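Local coordinates for protein DOA1 (Saccharomyces cerevisiae, PDB 3ODT) that probably binds ubiquitin through its WD40 beta-propeller, an activity linked to the regulated turnover of F-box proteins, at residues A[39-43]-A[52-56]; A[120-126]-A[142-148]; A[183-189]-A[200-204]. One frame throughout, in Å; residues are numbered along the deposited sequence.

Contact 1 (A[39-43]-A[52-56]); sequences GTVRL and GTVVY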
ATOM      1  N   GLY A  39       7.209   9.715  12.512  1.00  7.21           N
ATOM      2  CA  GLY A  39       7.819  10.673  11.626  1.00  8.83           C
ATOM      3  C   GLY A  39       9.062  10.164  10.914  1.00  6.78           C
ATOM      4  O   GLY A  39       9.714  10.935  10.212  1.00  8.22           O
ATOM      5  N   THR A  40       9.375   8.880  11.073  1.00  8.82           N
ATOM      6  CA  THR A  40      10.575   8.316  10.491  1.00  8.79           C
ATOM      7  C   THR A  40      10.284   7.375   9.329  1.00  7.37           C
ATOM      8  O   THR A  40       9.195   6.778   9.239  1.00  6.37           O
ATOM      9  CB  THR A  40      11.458   7.568  11.526  1.00  9.78           C
ATOM     10  OG1 THR A  40      10.820   6.350  11.943  1.00  8.52           O
ATOM     11  CG2 THR A  40      11.773   8.443  12.722  1.00 11.35           C
ATOM     12  N   VAL A  41      11.279   7.278   8.452  1.00  7.92           N
ATOM     13  CA  VAL A  41      11.375   6.258   7.403  1.00  7.25           C
ATOM     14  C   VAL A  41      12.523   5.371   7.839  1.00  7.99           C
ATOM     15  O   VAL A  41      13.616   5.867   8.095  1.00  7.16           O
ATOM     16  CB  VAL A  41      11.774   6.864   6.057  1.00  7.54           C
ATOM     17  CG1 VAL A  41      11.832   5.781   4.979  1.00  8.44           C
ATOM     18  CG2 VAL A  41      10.813   7.978   5.663  1.00  7.89           C
ATOM     19  N   ARG A  42      12.282   4.073   7.931  1.00  7.34           N
ATOM     20  CA  ARG A  42      13.309   3.103   8.272  1.00  9.46           C
ATOM     21  C   ARG A  42      13.540   2.118   7.169  1.00  6.87           C
ATOM     22  O   ARG A  42      12.603   1.635   6.531  1.00  7.63           O
ATOM     23  CB  ARG A  42      12.941   2.391   9.564  1.00  9.75           C
ATOM     24  CG  ARG A  42      12.995   3.334  10.715  1.00 11.96           C
ATOM     25  CD  ARG A  42      12.540   2.705  11.983  1.00 14.13           C
ATOM     26  NE  ARG A  42      12.147   3.773  12.897  1.00 16.67           N
ATOM     27  CZ  ARG A  42      12.758   4.091  14.019  1.00 13.58           C
ATOM     28  NH1 ARG A  42      13.834   3.452  14.421  1.00 19.32           N
ATOM     29  NH2 ARG A  42      12.262   5.077  14.727  1.00 17.25           N
ATOM     30  N   LEU A  43      14.816   1.854   6.938  1.00  7.00           N
ATOM     31  CA  LEU A  43      15.294   0.854   5.998  1.00  7.49           C
ATOM     32  C   LEU A  43      15.851  -0.291   6.815  1.00  8.56           C
ATOM     33  O   LEU A  43      16.738  -0.100   7.677  1.00  9.25           O
ATOM     34  CB  LEU A  43      16.379   1.444   5.112  1.00  8.43           C
ATOM     35  CG  LEU A  43      16.993   0.460   4.132  1.00  9.69           C
ATOM     36  CD1 LEU A  43      15.964  -0.019   3.112  1.00 12.62           C
ATOM     37  CD2 LEU A  43      18.159   1.129   3.430  1.00 13.95           C
ATOM     38  N   GLY A  52      17.673  -2.433  11.329  1.00 10.02           N
ATOM     39  CA  GLY A  52      17.024  -1.212  10.895  1.00  9.61           C
ATOM     40  C   GLY A  52      17.868   0.030  11.106  1.00 10.69           C
ATOM     41  O   GLY A  52      18.595   0.149  12.098  1.00 12.50           O
ATOM     42  N   THR A  53      17.770   0.949  10.157  1.00  8.81           N
ATOM     43  CA  THR A  53      18.375   2.261  10.250  1.00 10.94           C
ATOM     44  C   THR A  53      17.347   3.329   9.854  1.00  9.73           C
ATOM     45  O   THR A  53      16.533   3.133   8.946  1.00 11.43           O
ATOM     46  CB  THR A  53      19.547   2.406   9.263  1.00 23.87           C
ATOM     47  OG1 THR A  53      20.445   1.304   9.404  1.00 32.93           O
ATOM     48  CG2 THR A  53      20.302   3.661   9.555  1.00 30.12           C
ATOM     49  N   VAL A  54      17.380   4.471  10.522  1.00  9.95           N
ATOM     50  CA  VAL A  54      16.527   5.586  10.174  1.00  9.32           C
ATOM     51  C   VAL A  54      17.180   6.357   9.041  1.00  9.77           C
ATOM     52  O   VAL A  54      18.297   6.871   9.194  1.00 11.48           O
ATOM     53  CB  VAL A  54      16.286   6.541  11.365  1.00  9.64           C
ATOM     54  CG1 VAL A  54      15.489   7.741  10.928  1.00 13.21           C
ATOM     55  CG2 VAL A  54      15.561   5.810  12.476  1.00 12.69           C
ATOM     56  N   VAL A  55      16.483   6.454   7.914  1.00 10.58           N
ATOM     57  CA  VAL A  55      17.023   7.147   6.745  1.00 10.79           C
ATOM     58  C   VAL A  55      16.402   8.520   6.574  1.00 11.28           C
ATOM     59  O   VAL A  55      16.901   9.330   5.800  1.00 11.00           O
ATOM     60  CB  VAL A  55      16.875   6.308   5.458  1.00  9.58           C
ATOM     61  CG1 VAL A  55      17.748   5.031   5.552  1.00 11.05           C
ATOM     62  CG2 VAL A  55      15.439   5.965   5.185  1.00 11.41           C
ATOM     63  N   TYR A  56      15.340   8.796   7.333  1.00 10.19           N
ATOM     64  CA  TYR A  56      14.746  10.136   7.356  1.00  8.95           C
ATOM     65  C   TYR A  56      13.933  10.328   8.634  1.00  8.16           C
ATOM     66  O   TYR A  56      13.223   9.436   9.057  1.00  8.99           O
ATOM     67  CB  TYR A  56      13.822  10.367   6.134  1.00 12.59           C
ATOM     68  CG  TYR A  56      13.022  11.663   6.231  1.00 12.10           C
ATOM     69  CD1 TYR A  56      13.494  12.843   5.683  1.00 18.68           C
ATOM     70  CD2 TYR A  56      11.796  11.695   6.889  1.00 13.12           C
ATOM     71  CE1 TYR A  56      12.744  14.021   5.785  1.00 17.63           C
ATOM     72  CE2 TYR A  56      11.047  12.838   6.979  1.00 15.70           C
ATOM     73  CZ  TYR A  56      11.514  13.998   6.435  1.00 13.59           C
ATOM     74  OH  TYR A  56      10.746  15.147   6.568  1.00 19.71           O
TER
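Four strong backbone hydrogen bonds join the antiparallel strands: Val41 N to Tyr56 O (3.0 Å), Val55 N to Val41 O (2.9 Å), Leu43 N to Thr53 O (2.9 Å) and Thr53 N to Leu43 O (2.9 Å). Val41 O also takes a weak bond from Tyr56 N (3.5 Å), so Val55 and Tyr56 both face Val41 and form a classic beta bulge. Arg42 NE donates to Thr40 OG1 (3.1 Å); Asp38 completes this cluster by bonding Thr40 and forming a salt bridge with Arg42. On the sheet face that Arg42 shares with Val54, Val54 CG2 lies over one face of the guanidinium, 3.5 Å from Arg42 NH1. Apolar contacts follow, with Val41 CG1 3.6 Å from Val55 CG2, Val41 CG2 3.9 Å from Tyr56 CB and Leu43 CB 3.9 Å from Val55 CG1. This is the outer hairpin of a four-stranded WD40 blade: strand 40-46 is flanked by 31-36 and the edge strand 50-57, while Val41 and Tyr56 reach Phe76 on strand 73-78 of the next blade.

Contact 2 (A[120-126]-A[142-148]); sequences GSWDKTA and NASVWDA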
ATOM      1  N   GLY A 120      -2.360   9.317  -3.418  1.00  5.77           N
ATOM      2  CA  GLY A 120      -3.716   9.560  -2.968  1.00  6.55           C
ATOM      3  C   GLY A 120      -3.693  10.459  -1.761  1.00  7.06           C
ATOM      4  O   GLY A 120      -2.803  10.357  -0.914  1.00  6.83           O
ATOM      5  N   SER A 121      -4.703  11.316  -1.643  1.00  5.93           N
ATOM      6  CA  SER A 121      -4.731  12.281  -0.548  1.00  7.51           C
ATOM      7  C   SER A 121      -6.097  12.593   0.022  1.00  6.92           C
ATOM      8  O   SER A 121      -7.137  12.565  -0.669  1.00  6.54           O
ATOM      9  CB  SER A 121      -4.039  13.574  -1.035  1.00  7.40           C
ATOM     10  OG  SER A 121      -4.140  14.677  -0.130  1.00  6.86           O
ATOM     11  N   TRP A 122      -6.089  12.976   1.289  1.00  7.47           N
ATOM     12  CA  TRP A 122      -7.290  13.480   1.941  1.00  8.75           C
ATOM     13  C   TRP A 122      -7.748  14.815   1.383  1.00  8.50           C
ATOM     14  O   TRP A 122      -8.836  15.308   1.754  1.00  9.01           O
ATOM     15  CB  TRP A 122      -7.055  13.621   3.435  1.00  9.20           C
ATOM     16  CG  TRP A 122      -6.940  12.326   4.128  1.00  8.67           C
ATOM     17  CD1 TRP A 122      -7.071  11.095   3.567  1.00  9.07           C
ATOM     18  CD2 TRP A 122      -6.687  12.118   5.515  1.00  8.82           C
ATOM     19  NE1 TRP A 122      -6.942  10.124   4.537  1.00  9.44           N
ATOM     20  CE2 TRP A 122      -6.700  10.728   5.738  1.00  9.56           C
ATOM     21  CE3 TRP A 122      -6.440  12.970   6.592  1.00  9.51           C
ATOM     22  CZ2 TRP A 122      -6.471  10.167   6.986  1.00 10.99           C
ATOM     23  CZ3 TRP A 122      -6.211  12.412   7.837  1.00 10.93           C
ATOM     24  CH2 TRP A 122      -6.214  11.024   8.019  1.00 11.94           C
ATOM     25  N   ASP A 123      -6.926  15.416   0.509  1.00  6.87           N
ATOM     26  CA  ASP A 123      -7.346  16.640  -0.205  1.00  9.62           C
ATOM     27  C   ASP A 123      -8.355  16.333  -1.321  1.00  9.57           C
ATOM     28  O   ASP A 123      -8.810  17.226  -2.026  1.00  9.84           O
ATOM     29  CB  ASP A 123      -6.162  17.482  -0.719  1.00  9.18           C
ATOM     30  CG  ASP A 123      -5.418  16.847  -1.861  1.00  9.91           C
ATOM     31  OD1 ASP A 123      -5.881  15.838  -2.418  1.00  7.65           O
ATOM     32  OD2 ASP A 123      -4.349  17.408  -2.214  1.00 10.65           O
ATOM     33  N   LYS A 124      -8.713  15.066  -1.443  1.00  7.75           N
ATOM     34  CA  LYS A 124      -9.758  14.545  -2.360  1.00  8.07           C
ATOM     35  C   LYS A 124      -9.293  14.379  -3.785  1.00  7.93           C
ATOM     36  O   LYS A 124     -10.078  14.168  -4.640  1.00  9.01           O
ATOM     37  CB  LYS A 124     -11.053  15.376  -2.305  1.00 10.51           C
ATOM     38  CG  LYS A 124     -11.521  15.635  -0.906  1.00 12.11           C
ATOM     39  CD  LYS A 124     -12.855  16.429  -0.921  1.00 13.44           C
ATOM     40  CE  LYS A 124     -13.232  16.780   0.513  1.00 26.08           C
ATOM     41  NZ  LYS A 124     -14.071  17.998   0.569  1.00 35.70           N
ATOM     42  N   THR A 125      -7.974  14.445  -3.952  1.00  6.78           N
ATOM     43  CA  THR A 125      -7.364  14.194  -5.244  1.00  8.70           C
ATOM     44  C   THR A 125      -6.376  13.042  -5.210  1.00  6.00           C
ATOM     45  O   THR A 125      -5.928  12.612  -4.143  1.00  7.20           O
ATOM     46  CB  THR A 125      -6.580  15.442  -5.766  1.00  8.95           C
ATOM     47  OG1 THR A 125      -5.321  15.546  -5.077  1.00  9.90           O
ATOM     48  CG2 THR A 125      -7.385  16.722  -5.584  1.00 10.27           C
ATOM     49  N   ALA A 126      -6.057  12.528  -6.393  1.00  6.67           N
ATOM     50  CA  ALA A 126      -4.844  11.746  -6.599  1.00  6.34           C
ATOM     51  C   ALA A 126      -4.017  12.580  -7.550  1.00  8.47           C
ATOM     52  O   ALA A 126      -4.570  13.392  -8.326  1.00  7.68           O
ATOM     53  CB  ALA A 126      -5.134  10.402  -7.201  1.00  9.38           C
ATOM     54  N   ASN A 142     -15.468  13.291  -4.177  1.00 11.53           N
ATOM     55  CA  ASN A 142     -16.108  14.203  -3.239  1.00 13.69           C
ATOM     56  C   ASN A 142     -15.640  14.059  -1.793  1.00 12.39           C
ATOM     57  O   ASN A 142     -16.171  14.703  -0.900  1.00 12.48           O
ATOM     58  CB  ASN A 142     -17.633  13.993  -3.276  1.00 21.25           C
ATOM     59  CG  ASN A 142     -18.392  15.249  -2.982  1.00 38.90           C
ATOM     60  OD1 ASN A 142     -17.839  16.349  -3.048  1.00 47.10           O
ATOM     61  ND2 ASN A 142     -19.678  15.105  -2.670  1.00 49.60           N
ATOM     62  N   ALA A 143     -14.666  13.193  -1.577  1.00 10.11           N
ATOM     63  CA  ALA A 143     -14.113  12.916  -0.275  1.00  9.54           C
ATOM     64  C   ALA A 143     -12.728  12.311  -0.460  1.00  9.48           C
ATOM     65  O   ALA A 143     -12.280  12.101  -1.599  1.00  9.09           O
ATOM     66  CB  ALA A 143     -15.017  11.974   0.522  1.00 11.14           C
ATOM     67  N   SER A 144     -12.060  12.068   0.655  1.00  9.14           N
ATOM     68  CA  SER A 144     -10.673  11.621   0.644  1.00  8.86           C
ATOM     69  C   SER A 144     -10.450  10.480  -0.325  1.00  8.73           C
ATOM     70  O   SER A 144     -11.278   9.581  -0.437  1.00  8.85           O
ATOM     71  CB  SER A 144     -10.271  11.176   2.041  1.00 11.50           C
ATOM     72  OG  SER A 144     -10.307  12.279   2.911  1.00 12.23           O
ATOM     73  N   VAL A 145      -9.307  10.514  -0.979  1.00  7.42           N
ATOM     74  CA  VAL A 145      -8.853   9.472  -1.876  1.00  5.98           C
ATOM     75  C   VAL A 145      -7.857   8.606  -1.105  1.00  7.56           C
ATOM     76  O   VAL A 145      -6.726   9.006  -0.812  1.00 10.98           O
ATOM     77  CB  VAL A 145      -8.227  10.079  -3.134  1.00  8.04           C
ATOM     78  CG1 VAL A 145      -7.586   8.982  -3.989  1.00  8.67           C
ATOM     79  CG2 VAL A 145      -9.276  10.851  -3.933  1.00 10.63           C
ATOM     80  N   TRP A 146      -8.331   7.428  -0.718  1.00  6.79           N
ATOM     81  CA  TRP A 146      -7.548   6.531   0.117  1.00  5.57           C
ATOM     82  C   TRP A 146      -6.496   5.768  -0.662  1.00  5.52           C
ATOM     83  O   TRP A 146      -5.474   5.352  -0.079  1.00  7.16           O
ATOM     84  CB  TRP A 146      -8.470   5.539   0.808  1.00  7.09           C
ATOM     85  CG  TRP A 146      -9.048   6.128   2.066  1.00  7.65           C
ATOM     86  CD1 TRP A 146     -10.340   6.519   2.277  1.00  9.92           C
ATOM     87  CD2 TRP A 146      -8.345   6.375   3.280  1.00  7.24           C
ATOM     88  NE1 TRP A 146     -10.482   6.987   3.563  1.00 10.39           N
ATOM     89  CE2 TRP A 146      -9.275   6.895   4.201  1.00  7.97           C
ATOM     90  CE3 TRP A 146      -7.022   6.152   3.695  1.00  9.17           C
ATOM     91  CZ2 TRP A 146      -8.923   7.235   5.498  1.00  9.87           C
ATOM     92  CZ3 TRP A 146      -6.672   6.498   4.993  1.00  9.57           C
ATOM     93  CH2 TRP A 146      -7.635   7.015   5.884  1.00 10.57           C
ATOM     94  N   ASP A 147      -6.716   5.551  -1.963  1.00  6.25           N
ATOM     95  CA  ASP A 147      -5.726   4.863  -2.775  1.00  5.02           C
ATOM     96  C   ASP A 147      -5.801   5.288  -4.226  1.00  6.16           C
ATOM     97  O   ASP A 147      -6.824   5.747  -4.697  1.00  6.48           O
ATOM     98  CB  ASP A 147      -5.870   3.345  -2.649  1.00  6.50           C
ATOM     99  CG  ASP A 147      -4.608   2.609  -3.106  1.00  7.46           C
ATOM    100  OD1 ASP A 147      -3.514   3.198  -3.061  1.00  7.98           O
ATOM    101  OD2 ASP A 147      -4.716   1.443  -3.556  1.00  6.23           O
ATOM    102  N   ALA A 148      -4.690   5.094  -4.922  1.00  7.17           N
ATOM    103  CA  ALA A 148      -4.543   5.427  -6.329  1.00  6.51           C
ATOM    104  C   ALA A 148      -3.480   4.499  -6.906  1.00  4.88           C
ATOM    105  O   ALA A 148      -2.413   4.255  -6.291  1.00  6.12           O
ATOM    106  CB  ALA A 148      -4.135   6.916  -6.527  1.00  7.60           C
TER
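Gly120, the first residue, passes so close to strand 145-150 that a CB there would point at Val145 O, only 3.0 Å from it; its C already lies 3.5 Å from Val145 O. Ser121 supplies the one backbone hydrogen bond across the interface, Val145 N to Ser121 O (3.0 Å). Ser121 O also accepts from Lys124 N (3.1 Å) to close a type I turn, and Ser121 OG receives Asp123 N (3.0 Å) in an ST turn while also bonding Asn106 O. Trp122, the second residue of the turn, has its CA 3.4 Å from Ser144 OG. The edge of its indole meets the face of Trp146 in a T-shaped stack, the five-membered ring of Trp122 and six-membered ring of Trp146 having centroids 4.7 Å apart and planes at 75°; Arg188 adds a cation-pi contact to Trp146. The turn joins the second and third strands of a WD40 blade, and its Asp123 holds the aspartate position of the repeat: OD2 bonds His103, whereas OD1 accepts from Thr125 N (2.9 Å, an Asx turn) and from Thr125 OG1 (2.7 Å). Lys124 lays its aliphatic chain along the approach to the next blade, with CG 3.6 Å from Ala143 C and CD 3.7 Å from Asn142 O; its carbonyl O lies 3.5 Å from Val145 CG2. Past Thr125, whose O is 3.6 Å from Val145 CB, Ala126 points its CB toward segment 142-148, 3.7 Å from Ala148 CB and 4.3 Å from Val145 CG1.

Contact 3 (A[183-189]-A[200-204]); sequences HNDVVRH and SCSND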
ATOM      1  N   HIS A 183     -18.840  -1.029  -3.470  1.00  9.08           N
ATOM      2  CA  HIS A 183     -18.970  -0.960  -2.028  1.00  9.71           C
ATOM      3  C   HIS A 183     -19.933   0.144  -1.670  1.00 12.08           C
ATOM      4  O   HIS A 183     -19.950   1.184  -2.337  1.00 13.02           O
ATOM      5  CB  HIS A 183     -17.628  -0.628  -1.401  1.00  8.07           C
ATOM      6  CG  HIS A 183     -16.578  -1.667  -1.625  1.00  9.59           C
ATOM      7  ND1 HIS A 183     -15.575  -1.517  -2.557  1.00 14.00           N
ATOM      8  CD2 HIS A 183     -16.372  -2.867  -1.038  1.00  8.41           C
ATOM      9  CE1 HIS A 183     -14.777  -2.574  -2.520  1.00  7.98           C
ATOM     10  NE2 HIS A 183     -15.253  -3.412  -1.618  1.00 13.29           N
ATOM     11  N   ASN A 184     -20.696  -0.054  -0.600  1.00 12.45           N
ATOM     12  CA  ASN A 184     -21.561   0.989  -0.062  1.00 12.33           C
ATOM     13  C   ASN A 184     -20.935   1.624   1.178  1.00 10.10           C
ATOM     14  O   ASN A 184     -21.627   1.951   2.142  1.00 13.82           O
ATOM     15  CB  ASN A 184     -22.942   0.425   0.272  1.00 18.75           C
ATOM     16  CG  ASN A 184     -23.969   1.511   0.528  1.00 30.51           C
ATOM     17  OD1 ASN A 184     -23.877   2.610  -0.018  1.00 20.30           O
ATOM     18  ND2 ASN A 184     -24.955   1.206   1.364  1.00 22.73           N
ATOM     19  N   ASP A 185     -19.616   1.790   1.139  1.00 10.30           N
ATOM     20  CA  ASP A 185     -18.859   2.325   2.249  1.00  9.87           C
ATOM     21  C   ASP A 185     -17.540   2.814   1.671  1.00 13.08           C
ATOM     22  O   ASP A 185     -17.271   2.666   0.473  1.00 12.16           O
ATOM     23  CB  ASP A 185     -18.602   1.239   3.299  1.00 12.11           C
ATOM     24  CG  ASP A 185     -18.392   1.791   4.721  1.00 13.59           C
ATOM     25  OD1 ASP A 185     -18.003   2.975   4.906  1.00 11.67           O
ATOM     26  OD2 ASP A 185     -18.555   0.985   5.667  1.00 18.75           O
ATOM     27  N   VAL A 186     -16.740   3.419   2.529  1.00  9.40           N
ATOM     28  CA  VAL A 186     -15.456   3.981   2.156  1.00  9.81           C
ATOM     29  C   VAL A 186     -14.601   2.922   1.471  1.00  9.72           C
ATOM     30  O   VAL A 186     -14.458   1.816   1.991  1.00  8.57           O
ATOM     31  CB  VAL A 186     -14.749   4.442   3.431  1.00  9.52           C
ATOM     32  CG1 VAL A 186     -13.302   4.809   3.145  1.00 10.72           C
ATOM     33  CG2 VAL A 186     -15.547   5.566   4.143  1.00  9.95           C
ATOM     34  N   VAL A 187     -14.048   3.240   0.302  1.00  7.55           N
ATOM     35  CA  VAL A 187     -13.122   2.315  -0.387  1.00  7.68           C
ATOM     36  C   VAL A 187     -11.701   2.683   0.011  1.00  7.00           C
ATOM     37  O   VAL A 187     -11.304   3.853  -0.095  1.00  9.34           O
ATOM     38  CB  VAL A 187     -13.289   2.347  -1.908  1.00  9.23           C
ATOM     39  CG1 VAL A 187     -12.571   1.169  -2.522  1.00  7.84           C
ATOM     40  CG2 VAL A 187     -14.765   2.265  -2.259  1.00  8.40           C
ATOM     41  N   ARG A 188     -10.960   1.699   0.511  1.00  5.97           N
ATOM     42  CA  ARG A 188      -9.689   1.955   1.151  1.00  6.46           C
ATOM     43  C   ARG A 188      -8.469   1.598   0.304  1.00  7.11           C
ATOM     44  O   ARG A 188      -7.392   2.189   0.461  1.00  6.17           O
ATOM     45  CB  ARG A 188      -9.607   1.167   2.448  1.00  8.36           C
ATOM     46  CG  ARG A 188     -10.558   1.627   3.547  1.00  8.12           C
ATOM     47  CD  ARG A 188     -10.239   3.000   4.014  1.00  8.59           C
ATOM     48  NE  ARG A 188      -8.978   3.158   4.769  1.00 10.90           N
ATOM     49  CZ  ARG A 188      -8.889   3.446   6.064  1.00 12.11           C
ATOM     50  NH1 ARG A 188      -9.995   3.533   6.831  1.00 17.08           N
ATOM     51  NH2 ARG A 188      -7.686   3.633   6.605  1.00 16.63           N
ATOM     52  N   HIS A 189      -8.601   0.608  -0.570  1.00  5.90           N
ATOM     53  CA  HIS A 189      -7.416   0.174  -1.302  1.00  6.52           C
ATOM     54  C   HIS A 189      -7.743  -0.572  -2.572  1.00  6.52           C
ATOM     55  O   HIS A 189      -8.836  -1.118  -2.736  1.00  6.04           O
ATOM     56  CB  HIS A 189      -6.486  -0.673  -0.396  1.00  5.56           C
ATOM     57  CG  HIS A 189      -5.038  -0.334  -0.584  1.00  7.90           C
ATOM     58  ND1 HIS A 189      -4.490   0.856  -0.159  1.00  6.51           N
ATOM     59  CD2 HIS A 189      -4.024  -1.020  -1.172  1.00  7.88           C
ATOM     60  CE1 HIS A 189      -3.212   0.888  -0.477  1.00  8.25           C
ATOM     61  NE2 HIS A 189      -2.900  -0.237  -1.106  1.00  7.76           N
ATOM     62  N   SER A 200     -10.652  -4.422  -5.011  1.00  7.33           N
ATOM     63  CA  SER A 200     -10.783  -3.297  -4.105  1.00  8.69           C
ATOM     64  C   SER A 200     -11.156  -3.843  -2.732  1.00  8.54           C
ATOM     65  O   SER A 200     -11.690  -4.948  -2.611  1.00  7.89           O
ATOM     66  CB  SER A 200     -11.881  -2.350  -4.571  1.00  9.51           C
ATOM     67  OG  SER A 200     -13.087  -3.057  -4.760  1.00  9.31           O
ATOM     68  N   CYS A 201     -10.876  -3.061  -1.703  1.00  5.89           N
ATOM     69  CA  CYS A 201     -11.314  -3.379  -0.356  1.00  6.93           C
ATOM     70  C   CYS A 201     -11.828  -2.134   0.331  1.00  5.96           C
ATOM     71  O   CYS A 201     -11.557  -0.994  -0.111  1.00  6.94           O
ATOM     72  CB  CYS A 201     -10.179  -4.020   0.464  1.00  7.64           C
ATOM     73  SG  CYS A 201      -8.825  -2.912   0.880  1.00  7.41           S
ATOM     74  N   SER A 202     -12.557  -2.349   1.424  1.00  5.73           N
ATOM     75  CA  SER A 202     -13.377  -1.301   1.968  1.00  6.94           C
ATOM     76  C   SER A 202     -13.595  -1.388   3.479  1.00  7.03           C
ATOM     77  O   SER A 202     -13.367  -2.427   4.114  1.00  8.26           O
ATOM     78  CB  SER A 202     -14.711  -1.368   1.204  1.00  9.02           C
ATOM     79  OG  SER A 202     -15.772  -0.617   1.770  1.00  8.99           O
ATOM     80  N   ASN A 203     -14.061  -0.285   4.056  1.00  8.67           N
ATOM     81  CA  ASN A 203     -14.514  -0.297   5.438  1.00  7.59           C
ATOM     82  C   ASN A 203     -15.706  -1.238   5.653  1.00  7.71           C
ATOM     83  O   ASN A 203     -16.013  -1.562   6.780  1.00  9.67           O
ATOM     84  CB  ASN A 203     -14.948   1.101   5.871  1.00  8.80           C
ATOM     85  CG  ASN A 203     -13.774   2.029   6.187  1.00  8.75           C
ATOM     86  OD1 ASN A 203     -12.598   1.703   5.952  1.00 10.83           O
ATOM     87  ND2 ASN A 203     -14.101   3.199   6.725  1.00  9.62           N
ATOM     88  N   ASP A 204     -16.343  -1.684   4.575  1.00  8.27           N
ATOM     89  CA  ASP A 204     -17.453  -2.626   4.684  1.00  8.86           C
ATOM     90  C   ASP A 204     -16.993  -4.043   5.022  1.00  8.92           C
ATOM     91  O   ASP A 204     -17.807  -4.937   5.184  1.00 11.01           O
ATOM     92  CB  ASP A 204     -18.328  -2.626   3.424  1.00 10.34           C
ATOM     93  CG  ASP A 204     -17.615  -3.193   2.182  1.00  9.59           C
ATOM     94  OD1 ASP A 204     -16.479  -3.733   2.312  1.00  8.91           O
ATOM     95  OD2 ASP A 204     -18.188  -3.103   1.073  1.00 11.36           O
TER
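Three strong backbone hydrogen bonds run along this hairpin: Asn203 N to Val186 O (3.0 Å), Arg188 N to Cys201 O (2.8 Å) and Cys201 N to His189 O (3.0 Å). Cys201 O also accepts weakly from His189 N (3.4 Å), so Arg188 and His189 share one partner in a classic beta bulge. His189 O also receives a CA-H...O contact from Ser200 CA (3.2 Å). Side-chain polar bonds concentrate where the strands end. Ser202 OG donates to Val186 O (2.8 Å) and accepts Asp204 N (3.1 Å), which makes an ST turn and ties the turn after strand 197-202 to the loop leading into strand 187-194. Asp185 OD1 takes Val186 N (2.7 Å) within that loop, Arg188 NH1 makes a weak bond to Asn203 OD1 (3.3 Å), and Asp204 turns its OD1 to Leu206 N. Packing fills the remainder: His183 lies with its ring face against Ser202, Asp185 OD2 is 3.6 Å from Asn203 CB, Val187 CG1 is 3.4 Å from Cys201 O, and His189 CB meets Cys201 SG at 3.5 Å. His183, Ser200 and Asp204 occupy the histidine, serine and aspartate positions of the WD40 tetrad. The pair 187-194 and 197-202 forms the first two strands of its blade; Arg188 and Cys201 pack on strand 228-233 of the following blade, while Val186 and His189 lean on strand 145-150 of the preceding one.

Overall arrangement
The contacts sample a seven-bladed WD40 propeller in chain order, one at an outer hairpin, one between blades and one at an inner hairpin. Contact 1 lies in the blade of residues 21-57, contact 2 joins blades 107-139 and 145-179, and contact 3 belongs to blade 187-222. Contacts 2 and 3 are neighbours, with centres 13 Å apart: Trp146 packs on Val186, Val187 and Arg188 and also meets Trp122 of the 107-139 blade, linking three successive blades. Contact 1 has its centre about 26 Å from that of contact 2 and about 30 Å from that of contact 3, which lies on the opposite side of the chain's centre. Strand 9-14 completes the last blade, closing the ring.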